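Local coordinates for putative membrane anchored protein (Corynebacterium diphtheriae, PDB 3LSO) that is of unknown function but is probably exported and held in the bacterial membrane, at residues E294-Y299 with Y434-S439; R336-G341 with T400-V405. One frame throughout, in Å; residues are numbered along the deposited sequence.

Contact 1. Residues E294-Y299 with Y434-S439; sequences EDTDSY and YKYSNS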
loop_
_atom_site.group_PDB
_atom_site.type_symbol
_atom_site.label_atom_id
_atom_site.label_comp_id
_atom_site.label_asym_id
_atom_site.label_seq_id
_atom_site.Cartn_x
_atom_site.Cartn_y
_atom_site.Cartn_z
ATOM N N GLU B 294 -33.852 2.058 -10.829
ATOM C CA GLU B 294 -34.471 2.777 -11.926
ATOM C C GLU B 294 -34.275 4.281 -11.833
ATOM O O GLU B 294 -34.734 5.015 -12.702
ATOM C CB GLU B 294 -35.941 2.379 -12.133
ATOM C CG GLU B 294 -36.867 2.592 -10.943
ATOM C CD GLU B 294 -36.765 1.513 -9.844
ATOM O OE1 GLU B 294 -35.853 0.629 -9.880
ATOM O OE2 GLU B 294 -37.624 1.571 -8.925
ATOM N N ASP B 295 -33.578 4.730 -10.787
ATOM C CA ASP B 295 -33.104 6.102 -10.690
ATOM C C ASP B 295 -31.886 6.361 -11.610
ATOM O O ASP B 295 -30.716 6.083 -11.263
ATOM C CB ASP B 295 -32.797 6.418 -9.244
ATOM C CG ASP B 295 -32.749 7.910 -8.965
ATOM O OD1 ASP B 295 -32.501 8.699 -9.919
ATOM O OD2 ASP B 295 -32.958 8.280 -7.776
ATOM N N THR B 296 -32.173 6.880 -12.799
ATOM C CA THR B 296 -31.126 7.188 -13.764
ATOM C C THR B 296 -30.281 8.380 -13.325
ATOM O O THR B 296 -29.172 8.581 -13.802
ATOM C CB THR B 296 -31.687 7.479 -15.177
ATOM O OG1 THR B 296 -32.800 8.382 -15.080
ATOM C CG2 THR B 296 -32.134 6.230 -15.825
ATOM N N ASP B 297 -30.802 9.179 -12.417
ATOM C CA ASP B 297 -30.065 10.350 -11.991
ATOM C C ASP B 297 -28.956 10.029 -11.008
ATOM O O ASP B 297 -28.729 8.886 -10.678
ATOM C CB ASP B 297 -31.024 11.390 -11.456
ATOM C CG ASP B 297 -32.029 11.770 -12.478
ATOM O OD1 ASP B 297 -31.623 12.016 -13.642
ATOM O OD2 ASP B 297 -33.220 11.772 -12.139
ATOM N N SER B 298 -28.225 11.033 -10.579
ATOM C CA SER B 298 -27.261 10.788 -9.535
ATOM C C SER B 298 -27.210 12.010 -8.614
ATOM O O SER B 298 -27.757 13.054 -8.976
ATOM C CB SER B 298 -25.908 10.354 -10.117
ATOM O OG SER B 298 -25.131 11.461 -10.518
ATOM N N TYR B 299 -26.608 11.850 -7.432
ATOM C CA TYR B 299 -26.688 12.831 -6.366
ATOM C C TYR B 299 -25.326 13.215 -5.787
ATOM O O TYR B 299 -24.367 12.443 -5.804
ATOM C CB TYR B 299 -27.561 12.274 -5.234
ATOM C CG TYR B 299 -28.918 11.842 -5.693
ATOM C CD1 TYR B 299 -29.066 10.713 -6.463
ATOM C CD2 TYR B 299 -30.058 12.571 -5.350
ATOM C CE1 TYR B 299 -30.297 10.316 -6.919
ATOM C CE2 TYR B 299 -31.321 12.190 -5.802
ATOM C CZ TYR B 299 -31.425 11.052 -6.592
ATOM O OH TYR B 299 -32.646 10.621 -7.069
ATOM N N TYR B 434 -39.338 12.795 -5.459
ATOM C CA TYR B 434 -40.533 12.292 -6.107
ATOM C C TYR B 434 -40.417 12.924 -7.474
ATOM O O TYR B 434 -40.416 14.173 -7.574
ATOM C CB TYR B 434 -41.789 12.775 -5.367
ATOM C CG TYR B 434 -43.100 12.489 -6.038
ATOM C CD1 TYR B 434 -43.327 11.269 -6.706
ATOM C CD2 TYR B 434 -44.144 13.422 -5.993
ATOM C CE1 TYR B 434 -44.554 11.006 -7.336
ATOM C CE2 TYR B 434 -45.390 13.164 -6.614
ATOM C CZ TYR B 434 -45.567 11.961 -7.278
ATOM O OH TYR B 434 -46.755 11.688 -7.863
ATOM N N LYS B 435 -40.286 12.077 -8.509
ATOM C CA LYS B 435 -39.934 12.535 -9.856
ATOM C C LYS B 435 -40.365 11.533 -10.890
ATOM O O LYS B 435 -40.719 10.401 -10.537
ATOM C CB LYS B 435 -38.419 12.732 -9.959
ATOM C CG LYS B 435 -37.598 11.451 -9.889
ATOM C CD LYS B 435 -36.145 11.750 -9.624
ATOM C CE LYS B 435 -35.319 10.483 -9.757
ATOM N NZ LYS B 435 -33.861 10.763 -9.683
ATOM N N TYR B 436 -40.287 11.935 -12.160
ATOM C CA TYR B 436 -40.622 11.087 -13.321
ATOM C C TYR B 436 -42.108 10.997 -13.616
ATOM O O TYR B 436 -42.932 11.035 -12.687
ATOM C CB TYR B 436 -40.091 9.652 -13.202
ATOM C CG TYR B 436 -38.599 9.548 -13.111
ATOM C CD1 TYR B 436 -37.785 10.641 -13.406
ATOM C CD2 TYR B 436 -37.997 8.352 -12.740
ATOM C CE1 TYR B 436 -36.412 10.546 -13.315
ATOM C CE2 TYR B 436 -36.616 8.229 -12.666
ATOM C CZ TYR B 436 -35.826 9.336 -12.951
ATOM O OH TYR B 436 -34.455 9.238 -12.876
ATOM N N SER B 437 -42.411 10.895 -14.921
ATOM C CA SER B 437 -43.706 10.520 -15.480
ATOM C C SER B 437 -44.188 9.219 -14.845
ATOM O O SER B 437 -45.231 9.196 -14.209
ATOM C CB SER B 437 -43.508 10.305 -16.990
ATOM O OG SER B 437 -44.638 10.636 -17.784
ATOM N N ASN B 438 -43.466 8.120 -15.073
ATOM C CA ASN B 438 -43.704 6.870 -14.352
ATOM C C ASN B 438 -43.041 7.119 -13.020
ATOM O O ASN B 438 -41.826 6.890 -12.868
ATOM C CB ASN B 438 -43.080 5.667 -15.065
ATOM C CG ASN B 438 -43.710 4.326 -14.638
ATOM O OD1 ASN B 438 -43.918 4.086 -13.453
ATOM N ND2 ASN B 438 -44.015 3.437 -15.620
ATOM N N SER B 439 -43.828 7.599 -12.066
ATOM C CA SER B 439 -43.278 8.386 -10.954
ATOM C C SER B 439 -42.631 7.568 -9.829
ATOM O O SER B 439 -43.287 6.724 -9.220
ATOM C CB SER B 439 -44.370 9.272 -10.364
ATOM O OG SER B 439 -45.311 8.512 -9.640
#

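Contact 2. Residues R336-G341 with T400-V405; sequences RVYEIG and TSYSVV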
loop_
_atom_site.group_PDB
_atom_site.type_symbol
_atom_site.label_atom_id
_atom_site.label_comp_id
_atom_site.label_asym_id
_atom_site.label_seq_id
_atom_site.Cartn_x
_atom_site.Cartn_y
_atom_site.Cartn_z
ATOM N N ARG B 336 -38.722 15.490 -15.306
ATOM C CA ARG B 336 -39.801 15.957 -14.431
ATOM C C ARG B 336 -39.495 15.604 -13.014
ATOM O O ARG B 336 -39.282 14.432 -12.722
ATOM C CB ARG B 336 -41.091 15.290 -14.838
ATOM C CG ARG B 336 -41.375 15.461 -16.325
ATOM C CD ARG B 336 -42.048 16.809 -16.558
ATOM N NE ARG B 336 -43.402 16.840 -15.985
ATOM C CZ ARG B 336 -44.150 17.927 -15.944
ATOM N NH1 ARG B 336 -43.657 19.070 -16.445
ATOM N NH2 ARG B 336 -45.373 17.874 -15.426
ATOM N N VAL B 337 -39.439 16.622 -12.146
ATOM C CA VAL B 337 -39.170 16.443 -10.720
ATOM C C VAL B 337 -40.241 17.188 -9.947
ATOM O O VAL B 337 -40.474 18.376 -10.173
ATOM C CB VAL B 337 -37.777 17.013 -10.314
ATOM C CG1 VAL B 337 -37.601 17.069 -8.788
ATOM C CG2 VAL B 337 -36.634 16.226 -10.943
ATOM N N TYR B 338 -40.880 16.492 -9.020
ATOM C CA TYR B 338 -41.944 17.060 -8.223
ATOM C C TYR B 338 -41.458 17.551 -6.869
ATOM O O TYR B 338 -41.534 18.739 -6.627
ATOM C CB TYR B 338 -43.058 16.033 -8.063
ATOM C CG TYR B 338 -43.377 15.314 -9.354
ATOM C CD1 TYR B 338 -43.634 16.044 -10.521
ATOM C CD2 TYR B 338 -43.425 13.905 -9.424
ATOM C CE1 TYR B 338 -43.927 15.437 -11.705
ATOM C CE2 TYR B 338 -43.726 13.274 -10.643
ATOM C CZ TYR B 338 -43.973 14.079 -11.778
ATOM O OH TYR B 338 -44.277 13.544 -13.000
ATOM N N GLU B 339 -41.018 16.660 -5.969
ATOM C CA GLU B 339 -40.495 17.082 -4.653
ATOM C C GLU B 339 -39.051 16.761 -4.502
ATOM O O GLU B 339 -38.576 15.734 -4.995
ATOM C CB GLU B 339 -41.157 16.341 -3.516
ATOM C CG GLU B 339 -41.921 17.169 -2.578
ATOM C CD GLU B 339 -42.484 16.305 -1.478
ATOM O OE1 GLU B 339 -41.722 15.450 -0.920
ATOM O OE2 GLU B 339 -43.697 16.460 -1.206
ATOM N N ILE B 340 -38.364 17.621 -3.768
ATOM C CA ILE B 340 -37.050 17.278 -3.249
ATOM C C ILE B 340 -36.991 17.834 -1.846
ATOM O O ILE B 340 -37.666 18.819 -1.531
ATOM C CB ILE B 340 -35.885 17.786 -4.135
ATOM C CG1 ILE B 340 -35.835 19.299 -4.164
ATOM C CG2 ILE B 340 -35.959 17.194 -5.529
ATOM C CD1 ILE B 340 -34.521 19.800 -4.637
ATOM N N GLY B 341 -36.243 17.164 -0.988
ATOM C CA GLY B 341 -36.006 17.691 0.351
ATOM C C GLY B 341 -34.924 16.893 1.021
ATOM O O GLY B 341 -34.653 15.753 0.596
ATOM N N THR B 400 -43.274 26.851 -10.543
ATOM C CA THR B 400 -43.532 26.932 -11.990
ATOM C C THR B 400 -43.717 25.494 -12.456
ATOM O O THR B 400 -44.131 24.636 -11.673
ATOM C CB THR B 400 -42.363 27.577 -12.738
ATOM O OG1 THR B 400 -41.158 26.915 -12.329
ATOM C CG2 THR B 400 -42.248 29.051 -12.379
ATOM N N SER B 401 -43.395 25.199 -13.702
ATOM C CA SER B 401 -43.527 23.844 -14.172
ATOM C C SER B 401 -42.599 22.901 -13.421
ATOM O O SER B 401 -41.511 23.293 -12.979
ATOM C CB SER B 401 -43.225 23.765 -15.663
ATOM O OG SER B 401 -43.205 22.411 -16.090
ATOM N N TYR B 402 -43.042 21.652 -13.311
ATOM C CA TYR B 402 -42.230 20.552 -12.796
ATOM C C TYR B 402 -41.134 20.116 -13.782
ATOM O O TYR B 402 -40.403 19.136 -13.524
ATOM C CB TYR B 402 -43.113 19.325 -12.504
ATOM C CG TYR B 402 -43.923 19.361 -11.220
ATOM C CD1 TYR B 402 -43.397 19.903 -10.065
ATOM C CD2 TYR B 402 -45.211 18.833 -11.166
ATOM C CE1 TYR B 402 -44.106 19.928 -8.895
ATOM C CE2 TYR B 402 -45.921 18.845 -9.993
ATOM C CZ TYR B 402 -45.359 19.406 -8.858
ATOM O OH TYR B 402 -46.035 19.435 -7.650
ATOM N N SER B 403 -41.021 20.791 -14.913
ATOM C CA SER B 403 -39.976 20.415 -15.837
ATOM C C SER B 403 -38.627 21.024 -15.457
ATOM O O SER B 403 -38.507 22.225 -15.211
ATOM C CB SER B 403 -40.371 20.762 -17.273
ATOM O OG SER B 403 -41.264 19.777 -17.774
ATOM N N VAL B 404 -37.609 20.175 -15.417
ATOM C CA VAL B 404 -36.246 20.617 -15.244
ATOM C C VAL B 404 -35.701 20.752 -16.640
ATOM O O VAL B 404 -35.590 19.775 -17.369
ATOM C CB VAL B 404 -35.481 19.598 -14.435
ATOM C CG1 VAL B 404 -33.991 19.986 -14.306
ATOM C CG2 VAL B 404 -36.148 19.455 -13.073
ATOM N N VAL B 405 -35.378 21.960 -17.046
ATOM C CA VAL B 405 -35.112 22.158 -18.464
ATOM C C VAL B 405 -33.681 21.968 -18.836
ATOM O O VAL B 405 -33.387 21.907 -20.031
ATOM C CB VAL B 405 -35.592 23.535 -19.016
ATOM C CG1 VAL B 405 -37.030 23.795 -18.646
ATOM C CG2 VAL B 405 -34.724 24.656 -18.528
#

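Contact 1. Residues E294-Y299 with Y434-S439
Three oxygens of 294-299 grip the ammonium of Lys435. NZ forms salt bridges with Asp295 OD1 (2.5 Å) and Asp297 OD2 (2.7 Å), and gives a further hydrogen bond to Tyr299 OH at 2.9 Å. Lys435 CG takes the crowded position between backbone N and carbonyl carbon (chi1 68°), and the extended chain beyond it carries NZ out to this cluster. Asp297 and Tyr299 meet the lysine tip to tip, whereas Asp295 crosses it at about a right angle. Asp297 OD2 uses its anti lone pair for NZ; from above the same carboxylate plane it also accepts Tyr436 OH at 2.9 Å. That hydroxyl in turn accepts from Thr296 OG1, likewise at 2.9 Å, while Lys435 CG lies over one face of the Tyr436 ring.

In the second shell, Tyr299 OH donates to the syn lone pair of Asp295 OD2, and the backbone N of Asn331 binds Asp297 OD1. Two carboxylates around one largely buried amine would be expected to keep it protonated. The arrangement is a salt-bridge network joining the loop that leads into strand 298-303, and that strand's Tyr299, to the end of strand 425-435 and the residue after it, in another sheet.

Contact 2. Residues R336-G341 with T400-V405
Tyr402 spreads one ring face over the side chain of Tyr338, whose CD1 edge points into it: CD1 comes to 3.3 Å from Tyr402 CD2, offset toward the rim. Ring planes at 71° and centroids 4.8 Å apart make this a T-shaped (edge-to-face) pair. Backbone joins in, since Tyr338 CA stands 4.0 Å from the centroid of the Tyr402 ring in a CH-pi contact. The phenol end of Tyr402 is held from outside the two segments, its OH bonding to the backbone N of Tyr378.

Arg336 reaches the same tyrosine from another direction. Its chain bends at chi2 and chi3, which folds the guanidinium back so that one of its faces covers Tyr402 CB, with that carbon over the centre; guanidinium and ring stand almost perpendicular. NH1 then donates to Ser403 OG at 2.8 Å, and the hydroxyl oxygen lies practically in the guanidinium plane. Ser401 OG accepts the backbone N of Ser403, forming an ST turn just where strand 403-404 begins.

The main chain supplies a well-aligned bond, Val337 N to Tyr402 O at 3.0 Å, with the donor in the carbonyl plane and 161° at the hydrogen. Beside it, Arg336 and Ser403 form an antiparallel non-hydrogen-bonded pair. Val337 CG2 touches Val404 CG2 at 3.9 Å, an apolar contact of two buried residues.

One sheet-type hydrogen bond and one bridge therefore pair the short strand 403-404 with strand 335-343, and side chains contribute much of the remaining contact. The buried residues meet through aromatic and aliphatic packing and one main-chain hydrogen bond, whereas the arginine, in a partly exposed position, gives its bond to a neutral hydroxyl, so within the two segments the link is a hydrogen bond and not a salt bridge.

How the contacts relate
Contact 1 and contact 2 lie with centres about 11 Å apart, far from the centre of this elongated, all-beta chain. Along the sequence the order is 294-299, 336-341, 400-405, 434-439, so the outer pair of segments belongs to contact 1 and the inner pair to contact 2. Strands 335-343 and 425-435 are antiparallel neighbours in one sheet and link the two sites directly: Tyr436 N to Arg336 O (2.7 Å) and Tyr434 O to Tyr338 N (2.8 Å) are probable hydrogen bonds. A classic beta bulge sets Tyr338 and Glu339 together against Tyr434. Contact 2 extends this sheet to strand 403-404, while contact 1 ties it to the separate sheet containing strand 298-303.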